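Local atomic coordinates of malonyl CoA:acyl carrier protein malonyltransferase (Streptomyces coelicolor, PDB entry 1NM2), a protein that probably catalyses transfer of the malonyl group from malonyl-CoA to holo acyl carrier protein, supplying malonyl-ACP for fatty acid biosynthesis. Residues G100-A105 with T114-L119; L220-P225 with E243-L248; V256-C261 with G280-L285. One frame throughout, in Å; residues are numbered along the deposited sequence.

Contact 1: residues G100-A105 with T114-L119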
ATOM      1  N   GLY A 100       1.941   0.993  -0.994  1.00 15.52           N
ATOM      2  CA  GLY A 100       2.645   1.529   0.160  1.00 15.53           C
ATOM      3  C   GLY A 100       4.064   1.001   0.270  1.00 16.84           C
ATOM      4  O   GLY A 100       4.887   1.566   0.995  1.00 15.93           O
ATOM      5  N   GLU A 101       4.358  -0.086  -0.441  1.00 16.62           N
ATOM      6  CA  GLU A 101       5.702  -0.668  -0.417  1.00 17.53           C
ATOM      7  C   GLU A 101       6.697   0.240  -1.122  1.00 17.86           C
ATOM      8  O   GLU A 101       7.881   0.267  -0.777  1.00 17.92           O
ATOM      9  CB  GLU A 101       5.732  -2.033  -1.108  1.00 20.96           C
ATOM     10  CG  GLU A 101       4.958  -3.127  -0.404  1.00 21.22           C
ATOM     11  CD  GLU A 101       5.619  -4.482  -0.584  1.00 23.68           C
ATOM     12  OE1 GLU A 101       6.227  -4.973   0.392  1.00 24.24           O
ATOM     13  OE2 GLU A 101       5.545  -5.045  -1.701  1.00 20.46           O
ATOM     14  N   ILE A 102       6.227   0.956  -2.138  1.00 17.11           N
ATOM     15  CA  ILE A 102       7.105   1.863  -2.858  1.00 16.86           C
ATOM     16  C   ILE A 102       7.373   3.037  -1.926  1.00 15.46           C
ATOM     17  O   ILE A 102       8.493   3.524  -1.840  1.00 16.61           O
ATOM     18  CB  ILE A 102       6.464   2.367  -4.181  1.00 18.22           C
ATOM     19  CG1 ILE A 102       6.406   1.232  -5.210  1.00 20.73           C
ATOM     20  CG2 ILE A 102       7.286   3.517  -4.756  1.00 17.76           C
ATOM     21  CD1 ILE A 102       5.478   0.094  -4.846  1.00 23.96           C
ATOM     22  N   THR A 103       6.338   3.472  -1.212  1.00 15.43           N
ATOM     23  CA  THR A 103       6.465   4.579  -0.272  1.00 15.28           C
ATOM     24  C   THR A 103       7.498   4.224   0.798  1.00 16.67           C
ATOM     25  O   THR A 103       8.339   5.048   1.169  1.00 15.60           O
ATOM     26  CB  THR A 103       5.113   4.876   0.407  1.00 16.09           C
ATOM     27  OG1 THR A 103       4.108   5.056  -0.600  1.00 16.09           O
ATOM     28  CG2 THR A 103       5.199   6.149   1.263  1.00 14.14           C
ATOM     29  N   ALA A 104       7.430   2.985   1.280  1.00 15.70           N
ATOM     30  CA  ALA A 104       8.343   2.492   2.306  1.00 17.59           C
ATOM     31  C   ALA A 104       9.777   2.387   1.791  1.00 17.11           C
ATOM     32  O   ALA A 104      10.723   2.483   2.569  1.00 18.11           O
ATOM     33  CB  ALA A 104       7.872   1.130   2.812  1.00 15.57           C
ATOM     34  N   ALA A 105       9.934   2.169   0.487  1.00 16.36           N
ATOM     35  CA  ALA A 105      11.263   2.069  -0.109  1.00 17.38           C
ATOM     36  C   ALA A 105      11.966   3.422  -0.001  1.00 17.51           C
ATOM     37  O   ALA A 105      13.194   3.493   0.117  1.00 18.72           O
ATOM     38  CB  ALA A 105      11.156   1.646  -1.572  1.00 17.04           C
ATOM     39  N   THR A 114      11.544  11.081  -6.371  1.00 24.59           N
ATOM     40  CA  THR A 114      11.189  11.209  -7.786  1.00 25.27           C
ATOM     41  C   THR A 114      11.263   9.872  -8.520  1.00 23.97           C
ATOM     42  O   THR A 114      10.421   9.578  -9.365  1.00 24.82           O
ATOM     43  CB  THR A 114      12.085  12.238  -8.529  1.00 26.56           C
ATOM     44  OG1 THR A 114      13.397  11.693  -8.728  1.00 29.84           O
ATOM     45  CG2 THR A 114      12.188  13.521  -7.721  1.00 27.02           C
ATOM     46  N   ALA A 115      12.272   9.067  -8.202  1.00 23.08           N
ATOM     47  CA  ALA A 115      12.420   7.763  -8.835  1.00 22.53           C
ATOM     48  C   ALA A 115      11.254   6.860  -8.430  1.00 22.05           C
ATOM     49  O   ALA A 115      10.757   6.065  -9.232  1.00 22.10           O
ATOM     50  CB  ALA A 115      13.744   7.125  -8.414  1.00 23.90           C
ATOM     51  N   ALA A 116      10.823   6.988  -7.178  1.00 19.16           N
ATOM     52  CA  ALA A 116       9.721   6.186  -6.659  1.00 18.43           C
ATOM     53  C   ALA A 116       8.398   6.598  -7.296  1.00 18.01           C
ATOM     54  O   ALA A 116       7.592   5.752  -7.670  1.00 16.56           O
ATOM     55  CB  ALA A 116       9.641   6.332  -5.138  1.00 15.85           C
ATOM     56  N   LEU A 117       8.176   7.905  -7.413  1.00 18.68           N
ATOM     57  CA  LEU A 117       6.947   8.415  -8.007  1.00 19.18           C
ATOM     58  C   LEU A 117       6.892   8.048  -9.488  1.00 19.31           C
ATOM     59  O   LEU A 117       5.821   7.789 -10.029  1.00 19.99           O
ATOM     60  CB  LEU A 117       6.866   9.933  -7.825  1.00 18.95           C
ATOM     61  CG  LEU A 117       6.740  10.406  -6.370  1.00 21.09           C
ATOM     62  CD1 LEU A 117       6.862  11.912  -6.316  1.00 22.24           C
ATOM     63  CD2 LEU A 117       5.405   9.961  -5.782  1.00 18.65           C
ATOM     64  N   SER A 118       8.053   8.020 -10.133  1.00 19.99           N
ATOM     65  CA  SER A 118       8.131   7.658 -11.543  1.00 21.19           C
ATOM     66  C   SER A 118       7.800   6.177 -11.701  1.00 20.85           C
ATOM     67  O   SER A 118       7.110   5.773 -12.640  1.00 21.76           O
ATOM     68  CB  SER A 118       9.534   7.934 -12.085  1.00 22.79           C
ATOM     69  OG  SER A 118       9.659   7.482 -13.428  1.00 29.78           O
ATOM     70  N   LEU A 119       8.289   5.369 -10.768  1.00 20.89           N
ATOM     71  CA  LEU A 119       8.040   3.934 -10.794  1.00 18.89           C
ATOM     72  C   LEU A 119       6.568   3.620 -10.533  1.00 17.28           C
ATOM     73  O   LEU A 119       5.971   2.781 -11.214  1.00 17.38           O
ATOM     74  CB  LEU A 119       8.889   3.231  -9.731  1.00 18.62           C
ATOM     75  CG  LEU A 119       8.735   1.708  -9.666  1.00 20.76           C
ATOM     76  CD1 LEU A 119       9.371   1.076 -10.905  1.00 20.49           C
ATOM     77  CD2 LEU A 119       9.400   1.176  -8.399  1.00 20.13           C
TER
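I102 meets A116 where helix 100-107 rests against helix 113-132, and the two CA atoms stand only 6.3 Å apart. The small side chain of A116 allows this close approach. The CG2 methyl of I102 comes within 3.7 Å of A116 CB, and it also lies beside the backbone carbonyl, 3.7 Å from A116 O. Its direction follows from the first torsion of I102: with chi1 at -71° CG1 sits beside the backbone N, while CG2 is anti to that nitrogen and becomes the branch that reaches A116. The side-chain part of this is apolar packing, methyl against methyl, and both side chains are buried.

One helical turn further on, the fit is looser. L119, its CG carried anti to the backbone N (chi1 -179°), brings CD2 to 4.4 Å from I102 CG1, a van der Waals contact beside the tight spot and not part of it. The outer side of helix 113-132 is different again: T114 and S118 are exposed. There the hydroxyl OG1 of T114 and the backbone N of A115 both bond to D112 OD1, just ahead of the segment.

Helix 100-107 follows strand 93-96 of the central parallel sheet through a turn whose sequence fits a nucleophile elbow, with G100 as its last glycine. On its flank I102 and E101 pack against L248 of helix 241-251, and L119 touches L245 of the same helix. L117 packs on helices 27-38 and 57-75, so helix 113-132 also touches these two helices.

Contact 2: residues L220-P225 with E243-L248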
ATOM      1  N   LEU A 220      16.285   2.669 -12.903  1.00 31.14           N
ATOM      2  CA  LEU A 220      16.601   2.895 -11.501  1.00 31.56           C
ATOM      3  C   LEU A 220      17.844   2.155 -11.031  1.00 31.75           C
ATOM      4  O   LEU A 220      18.232   1.129 -11.592  1.00 32.01           O
ATOM      5  CB  LEU A 220      15.420   2.472 -10.622  1.00 31.43           C
ATOM      6  CG  LEU A 220      14.061   3.098 -10.938  1.00 33.24           C
ATOM      7  CD1 LEU A 220      13.006   2.521 -10.007  1.00 32.40           C
ATOM      8  CD2 LEU A 220      14.146   4.610 -10.787  1.00 33.47           C
ATOM      9  N   THR A 221      18.460   2.703  -9.993  1.00 30.69           N
ATOM     10  CA  THR A 221      19.634   2.116  -9.370  1.00 31.07           C
ATOM     11  C   THR A 221      19.307   2.186  -7.884  1.00 30.06           C
ATOM     12  O   THR A 221      19.582   3.188  -7.224  1.00 29.91           O
ATOM     13  CB  THR A 221      20.904   2.935  -9.654  1.00 33.01           C
ATOM     14  OG1 THR A 221      21.116   3.012 -11.069  1.00 34.17           O
ATOM     15  CG2 THR A 221      22.112   2.274  -9.010  1.00 33.19           C
ATOM     16  N   PRO A 222      18.688   1.123  -7.345  1.00 28.11           N
ATOM     17  CA  PRO A 222      18.301   1.038  -5.937  1.00 27.11           C
ATOM     18  C   PRO A 222      19.465   0.878  -4.971  1.00 27.22           C
ATOM     19  O   PRO A 222      20.427   0.164  -5.252  1.00 28.58           O
ATOM     20  CB  PRO A 222      17.380  -0.173  -5.915  1.00 25.84           C
ATOM     21  CG  PRO A 222      18.017  -1.068  -6.916  1.00 26.15           C
ATOM     22  CD  PRO A 222      18.317  -0.113  -8.056  1.00 27.24           C
ATOM     23  N   ALA A 223      19.374   1.553  -3.832  1.00 25.26           N
ATOM     24  CA  ALA A 223      20.405   1.451  -2.813  1.00 24.34           C
ATOM     25  C   ALA A 223      19.927   0.456  -1.757  1.00 23.81           C
ATOM     26  O   ALA A 223      18.730   0.180  -1.650  1.00 22.33           O
ATOM     27  CB  ALA A 223      20.648   2.810  -2.171  1.00 24.63           C
ATOM     28  N   ASP A 224      20.861  -0.093  -0.992  1.00 22.70           N
ATOM     29  CA  ASP A 224      20.505  -1.024   0.066  1.00 22.80           C
ATOM     30  C   ASP A 224      19.713  -0.262   1.120  1.00 21.32           C
ATOM     31  O   ASP A 224      20.001   0.896   1.405  1.00 20.86           O
ATOM     32  CB  ASP A 224      21.765  -1.633   0.688  1.00 24.22           C
ATOM     33  CG  ASP A 224      22.390  -2.696  -0.195  1.00 25.97           C
ATOM     34  OD1 ASP A 224      23.512  -3.148   0.113  1.00 28.28           O
ATOM     35  OD2 ASP A 224      21.752  -3.083  -1.197  1.00 25.60           O
ATOM     36  N   PRO A 225      18.689  -0.898   1.701  1.00 21.70           N
ATOM     37  CA  PRO A 225      17.886  -0.219   2.724  1.00 20.65           C
ATOM     38  C   PRO A 225      18.712   0.170   3.950  1.00 21.73           C
ATOM     39  O   PRO A 225      19.517  -0.621   4.439  1.00 18.57           O
ATOM     40  CB  PRO A 225      16.802  -1.248   3.049  1.00 22.14           C
ATOM     41  CG  PRO A 225      17.482  -2.560   2.777  1.00 21.21           C
ATOM     42  CD  PRO A 225      18.232  -2.283   1.496  1.00 20.83           C
ATOM     43  N   GLU A 243      17.044  -6.671  -4.448  1.00 15.18           N
ATOM     44  CA  GLU A 243      16.014  -7.643  -4.083  1.00 17.15           C
ATOM     45  C   GLU A 243      14.733  -6.908  -3.689  1.00 17.31           C
ATOM     46  O   GLU A 243      13.622  -7.406  -3.915  1.00 17.66           O
ATOM     47  CB  GLU A 243      16.493  -8.559  -2.945  1.00 18.00           C
ATOM     48  CG  GLU A 243      17.513  -9.603  -3.406  1.00 21.93           C
ATOM     49  CD  GLU A 243      17.909 -10.592  -2.320  1.00 26.20           C
ATOM     50  OE1 GLU A 243      18.640 -11.558  -2.634  1.00 30.61           O
ATOM     51  OE2 GLU A 243      17.498 -10.410  -1.155  1.00 28.85           O
ATOM     52  N   VAL A 244      14.884  -5.717  -3.111  1.00 17.18           N
ATOM     53  CA  VAL A 244      13.728  -4.913  -2.734  1.00 15.87           C
ATOM     54  C   VAL A 244      12.989  -4.519  -4.014  1.00 16.53           C
ATOM     55  O   VAL A 244      11.772  -4.686  -4.127  1.00 17.60           O
ATOM     56  CB  VAL A 244      14.147  -3.618  -1.985  1.00 17.25           C
ATOM     57  CG1 VAL A 244      12.978  -2.633  -1.950  1.00 14.96           C
ATOM     58  CG2 VAL A 244      14.583  -3.957  -0.558  1.00 17.99           C
ATOM     59  N   LEU A 245      13.737  -3.998  -4.981  1.00 17.55           N
ATOM     60  CA  LEU A 245      13.163  -3.584  -6.253  1.00 17.14           C
ATOM     61  C   LEU A 245      12.542  -4.744  -7.033  1.00 18.16           C
ATOM     62  O   LEU A 245      11.453  -4.604  -7.605  1.00 19.54           O
ATOM     63  CB  LEU A 245      14.229  -2.890  -7.107  1.00 18.85           C
ATOM     64  CG  LEU A 245      13.783  -2.361  -8.477  1.00 16.98           C
ATOM     65  CD1 LEU A 245      12.588  -1.436  -8.320  1.00 17.76           C
ATOM     66  CD2 LEU A 245      14.934  -1.635  -9.138  1.00 19.19           C
ATOM     67  N   ASP A 246      13.224  -5.885  -7.072  1.00 18.23           N
ATOM     68  CA  ASP A 246      12.693  -7.031  -7.799  1.00 17.96           C
ATOM     69  C   ASP A 246      11.375  -7.470  -7.171  1.00 18.38           C
ATOM     70  O   ASP A 246      10.431  -7.820  -7.882  1.00 16.68           O
ATOM     71  CB  ASP A 246      13.689  -8.201  -7.814  1.00 18.74           C
ATOM     72  CG  ASP A 246      14.921  -7.921  -8.675  1.00 20.78           C
ATOM     73  OD1 ASP A 246      14.820  -7.150  -9.649  1.00 21.36           O
ATOM     74  OD2 ASP A 246      15.992  -8.488  -8.387  1.00 22.35           O
ATOM     75  N   ARG A 247      11.311  -7.443  -5.840  1.00 17.38           N
ATOM     76  CA  ARG A 247      10.095  -7.824  -5.132  1.00 17.30           C
ATOM     77  C   ARG A 247       8.944  -6.864  -5.450  1.00 18.21           C
ATOM     78  O   ARG A 247       7.807  -7.301  -5.644  1.00 19.10           O
ATOM     79  CB  ARG A 247      10.350  -7.865  -3.624  1.00 17.28           C
ATOM     80  CG  ARG A 247      11.072  -9.118  -3.164  1.00 18.13           C
ATOM     81  CD  ARG A 247      11.454  -9.049  -1.697  1.00 17.69           C
ATOM     82  NE  ARG A 247      11.950 -10.338  -1.220  1.00 17.63           N
ATOM     83  CZ  ARG A 247      11.306 -11.112  -0.349  1.00 16.82           C
ATOM     84  NH1 ARG A 247      10.134 -10.727   0.150  1.00 11.66           N
ATOM     85  NH2 ARG A 247      11.832 -12.273   0.017  1.00 12.80           N
ATOM     86  N   LEU A 248       9.239  -5.565  -5.503  1.00 17.27           N
ATOM     87  CA  LEU A 248       8.225  -4.556  -5.821  1.00 17.07           C
ATOM     88  C   LEU A 248       7.627  -4.826  -7.202  1.00 17.33           C
ATOM     89  O   LEU A 248       6.411  -4.789  -7.385  1.00 16.63           O
ATOM     90  CB  LEU A 248       8.838  -3.147  -5.831  1.00 18.44           C
ATOM     91  CG  LEU A 248       9.268  -2.469  -4.528  1.00 20.49           C
ATOM     92  CD1 LEU A 248      10.032  -1.187  -4.855  1.00 21.41           C
ATOM     93  CD2 LEU A 248       8.041  -2.154  -3.676  1.00 18.80           C
TER
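L245 of helix 241-251 receives two side chains of the irregular segment 220-225, P222 and L220, one on each of its methyl groups. The apolar contacts come first. CD2 of L245 sits against the CG-CD side of the proline ring, 3.8 Å from P222 CG, and lies almost as near to P222 CD, 3.9 Å away; the two side chains cross at about a right angle. The other methyl, CD1, faces L220 CD1 at 4.3 Å, a slacker pairing. L245 can serve both because its CG is anti to the backbone N (chi1 -179°), which extends the isobutyl group off the helix toward the loop. A looser approach lies a few residues away, P225 CD standing 4.5 Å from V244 CG2.

The polar interactions named here lie to the side of this apolar seam. D224 OD2 accepts a hydrogen bond from the backbone N of G241, the first residue of helix 241-251, and so ties the loop to that helix's N-terminal end. The backbone of A223 bonds to V110, and R247 NH1 forms a salt bridge with D234 OD2. Within the helix, R247 N bonds to E243 O at 3.0 Å.

The loop leads from helix 207-217 into the short strand 228-229, at one margin of the parallel sheet, and V244 packs on Y229 of that strand. This is peripheral packing of an alpha/beta hydrolase-like core: a connecting loop laid along a helix beside an outermost strand.

Contact 3: residues V256-C261 with G280-L285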
ATOM      1  N   VAL A 256      -0.679 -10.218  -1.411  1.00 15.95           N
ATOM      2  CA  VAL A 256      -0.143  -9.310  -0.399  1.00 16.07           C
ATOM      3  C   VAL A 256      -0.280  -9.996   0.963  1.00 16.89           C
ATOM      4  O   VAL A 256      -1.386 -10.140   1.484  1.00 14.74           O
ATOM      5  CB  VAL A 256      -0.925  -7.970  -0.353  1.00 18.62           C
ATOM      6  CG1 VAL A 256      -0.462  -7.139   0.834  1.00 17.66           C
ATOM      7  CG2 VAL A 256      -0.718  -7.185  -1.655  1.00 18.22           C
ATOM      8  N   ARG A 257       0.840 -10.426   1.533  1.00 14.00           N
ATOM      9  CA  ARG A 257       0.798 -11.085   2.830  1.00 14.93           C
ATOM     10  C   ARG A 257       1.051 -10.089   3.949  1.00 14.36           C
ATOM     11  O   ARG A 257       2.087 -10.138   4.617  1.00 14.55           O
ATOM     12  CB  ARG A 257       1.827 -12.219   2.893  1.00 15.97           C
ATOM     13  CG  ARG A 257       1.499 -13.382   1.957  1.00 20.16           C
ATOM     14  CD  ARG A 257       0.092 -13.911   2.223  1.00 20.95           C
ATOM     15  NE  ARG A 257      -0.040 -14.452   3.573  1.00 23.23           N
ATOM     16  CZ  ARG A 257       0.482 -15.609   3.971  1.00 26.10           C
ATOM     17  NH1 ARG A 257       0.314 -16.022   5.224  1.00 25.32           N
ATOM     18  NH2 ARG A 257       1.158 -16.363   3.115  1.00 26.57           N
ATOM     19  N   TRP A 258       0.099  -9.185   4.148  1.00 13.26           N
ATOM     20  CA  TRP A 258       0.226  -8.181   5.197  1.00 15.30           C
ATOM     21  C   TRP A 258       0.176  -8.869   6.556  1.00 16.81           C
ATOM     22  O   TRP A 258       0.722  -8.363   7.541  1.00 18.19           O
ATOM     23  CB  TRP A 258      -0.891  -7.138   5.096  1.00 15.08           C
ATOM     24  CG  TRP A 258      -0.667  -5.987   6.034  1.00 15.62           C
ATOM     25  CD1 TRP A 258      -1.411  -5.658   7.133  1.00 16.83           C
ATOM     26  CD2 TRP A 258       0.416  -5.055   5.987  1.00 15.60           C
ATOM     27  NE1 TRP A 258      -0.852  -4.577   7.780  1.00 16.89           N
ATOM     28  CE2 TRP A 258       0.269  -4.185   7.095  1.00 15.50           C
ATOM     29  CE3 TRP A 258       1.501  -4.871   5.119  1.00 14.60           C
ATOM     30  CZ2 TRP A 258       1.167  -3.144   7.355  1.00 16.49           C
ATOM     31  CZ3 TRP A 258       2.396  -3.836   5.377  1.00 16.85           C
ATOM     32  CH2 TRP A 258       2.220  -2.984   6.489  1.00 16.23           C
ATOM     33  N   ASP A 259      -0.473 -10.032   6.604  1.00 16.60           N
ATOM     34  CA  ASP A 259      -0.559 -10.797   7.841  1.00 17.83           C
ATOM     35  C   ASP A 259       0.850 -11.143   8.332  1.00 17.78           C
ATOM     36  O   ASP A 259       1.175 -10.983   9.514  1.00 18.02           O
ATOM     37  CB  ASP A 259      -1.359 -12.092   7.621  1.00 19.44           C
ATOM     38  CG  ASP A 259      -0.716 -13.019   6.601  1.00 20.71           C
ATOM     39  OD1 ASP A 259      -0.683 -14.243   6.857  1.00 21.62           O
ATOM     40  OD2 ASP A 259      -0.255 -12.537   5.540  1.00 19.54           O
ATOM     41  N   LEU A 260       1.689 -11.611   7.414  1.00 17.13           N
ATOM     42  CA  LEU A 260       3.058 -11.984   7.749  1.00 17.28           C
ATOM     43  C   LEU A 260       3.911 -10.769   8.089  1.00 16.67           C
ATOM     44  O   LEU A 260       4.856 -10.864   8.866  1.00 17.75           O
ATOM     45  CB  LEU A 260       3.688 -12.761   6.591  1.00 17.44           C
ATOM     46  CG  LEU A 260       2.988 -14.100   6.321  1.00 18.14           C
ATOM     47  CD1 LEU A 260       3.643 -14.812   5.147  1.00 17.36           C
ATOM     48  CD2 LEU A 260       3.048 -14.952   7.581  1.00 15.73           C
ATOM     49  N   CYS A 261       3.588  -9.628   7.495  1.00 18.16           N
ATOM     50  CA  CYS A 261       4.339  -8.420   7.785  1.00 17.14           C
ATOM     51  C   CYS A 261       4.116  -8.056   9.257  1.00 17.67           C
ATOM     52  O   CYS A 261       5.058  -7.690   9.963  1.00 18.00           O
ATOM     53  CB  CYS A 261       3.891  -7.279   6.868  1.00 14.81           C
ATOM     54  SG  CYS A 261       4.408  -7.493   5.142  1.00 18.04           S
ATOM     55  N   GLY A 280      -5.350   5.269   8.683  1.00 18.71           N
ATOM     56  CA  GLY A 280      -6.618   4.758   9.163  1.00 20.09           C
ATOM     57  C   GLY A 280      -6.794   3.269   8.910  1.00 19.01           C
ATOM     58  O   GLY A 280      -7.105   2.513   9.829  1.00 18.96           O
ATOM     59  N   THR A 281      -6.581   2.843   7.669  1.00 18.03           N
ATOM     60  CA  THR A 281      -6.741   1.440   7.300  1.00 18.91           C
ATOM     61  C   THR A 281      -5.742   0.493   7.969  1.00 17.88           C
ATOM     62  O   THR A 281      -6.146  -0.474   8.614  1.00 19.63           O
ATOM     63  CB  THR A 281      -6.649   1.258   5.767  1.00 19.95           C
ATOM     64  OG1 THR A 281      -5.388   1.755   5.303  1.00 18.20           O
ATOM     65  CG2 THR A 281      -7.773   2.023   5.072  1.00 21.82           C
ATOM     66  N   LEU A 282      -4.448   0.757   7.823  1.00 17.97           N
ATOM     67  CA  LEU A 282      -3.450  -0.121   8.437  1.00 18.80           C
ATOM     68  C   LEU A 282      -3.488  -0.003   9.959  1.00 19.27           C
ATOM     69  O   LEU A 282      -3.241  -0.975  10.671  1.00 21.13           O
ATOM     70  CB  LEU A 282      -2.044   0.197   7.898  1.00 16.74           C
ATOM     71  CG  LEU A 282      -1.873   0.034   6.375  1.00 17.07           C
ATOM     72  CD1 LEU A 282      -0.405   0.215   5.993  1.00 16.24           C
ATOM     73  CD2 LEU A 282      -2.356  -1.349   5.937  1.00 15.04           C
ATOM     74  N   THR A 283      -3.812   1.185  10.457  1.00 20.46           N
ATOM     75  CA  THR A 283      -3.901   1.405  11.899  1.00 22.40           C
ATOM     76  C   THR A 283      -5.053   0.574  12.467  1.00 21.29           C
ATOM     77  O   THR A 283      -4.943   0.007  13.552  1.00 22.09           O
ATOM     78  CB  THR A 283      -4.142   2.894  12.225  1.00 21.88           C
ATOM     79  OG1 THR A 283      -2.967   3.647  11.902  1.00 25.72           O
ATOM     80  CG2 THR A 283      -4.455   3.073  13.697  1.00 26.46           C
ATOM     81  N   GLY A 284      -6.153   0.505  11.726  1.00 19.32           N
ATOM     82  CA  GLY A 284      -7.290  -0.280  12.172  1.00 21.65           C
ATOM     83  C   GLY A 284      -6.919  -1.751  12.275  1.00 21.38           C
ATOM     84  O   GLY A 284      -7.325  -2.445  13.212  1.00 21.18           O
ATOM     85  N   LEU A 285      -6.138  -2.228  11.310  1.00 20.44           N
ATOM     86  CA  LEU A 285      -5.698  -3.621  11.301  1.00 20.45           C
ATOM     87  C   LEU A 285      -4.764  -3.894  12.475  1.00 21.02           C
ATOM     88  O   LEU A 285      -4.852  -4.937  13.129  1.00 21.46           O
ATOM     89  CB  LEU A 285      -4.978  -3.946   9.986  1.00 20.57           C
ATOM     90  CG  LEU A 285      -5.856  -4.220   8.758  1.00 20.91           C
ATOM     91  CD1 LEU A 285      -5.003  -4.261   7.495  1.00 20.26           C
ATOM     92  CD2 LEU A 285      -6.581  -5.541   8.949  1.00 17.52           C
TER
HETATM   93  O   HOH W   1      -1.326  -3.046  10.122  1.00 22.63           O
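The first turns of two helices, 258-267 and 281-289, meet beside the active site through W258, which lies against L282 and L285. The methyl CD2 of L282 sits over a face of the indole in a CH-pi contact, 4.3 Å from the centroid of the five-membered ring of W258 and 26° off its normal. C261 CB covers the opposite face toward the rim. The second methyl of L282, CD1, touches W258 CZ2 at 4.0 Å, and L285 CD1 comes in aslant to within 3.9 Å of W258 CD1. With CG anti to the backbone N (chi1 -172°), the indole is carried off the helix toward L282 and L285.

One water joins the segments in the plane of the ring: it accepts from W258 NE1 at 2.8 Å and donates to L282 O at 2.9 Å. Replacing W258 by an alanine would probably open a gap beside L282 and L285 and leave this water without its indole donor. Behind the tryptophan, R257 grips D259 side-on, with NE toward OD2 and a straighter bond from R257 NH1 to D259 OD1, 2.6 Å long at 163°. L260 CD1 lies over the guanidinium.

W258 also meets the ring of H97 in the probable nucleophile elbow, and L282 lies about 4 Å, at nearest atoms, from the acetate that mimics a malonyl group in the active site. E275 holds the backbone N of G280 and L282 where strand 272-275 leads toward helix 281-289 and then strand 294-297, a beta-alpha-beta crossover of the hydrolase-like core.

The three contacts follow one another along the chain, each closing before the next opens. Contacts 1 and 2 are neighbours, their centres 10 Å apart, and they touch, making one continuous apolar region near strand 228-229, an outermost strand of the parallel sheet. Contact 3 is separate: its centre is 19 Å from that of contact 1, across the centre of the chain, and 22 Å from that of contact 2. Helix 241-251 nevertheless runs on to strand 256-257, which begins contact 3. G100, where the first helix of contact 1 starts, belongs to the probable nucleophile elbow, and W258 of contact 3 touches residues of that elbow.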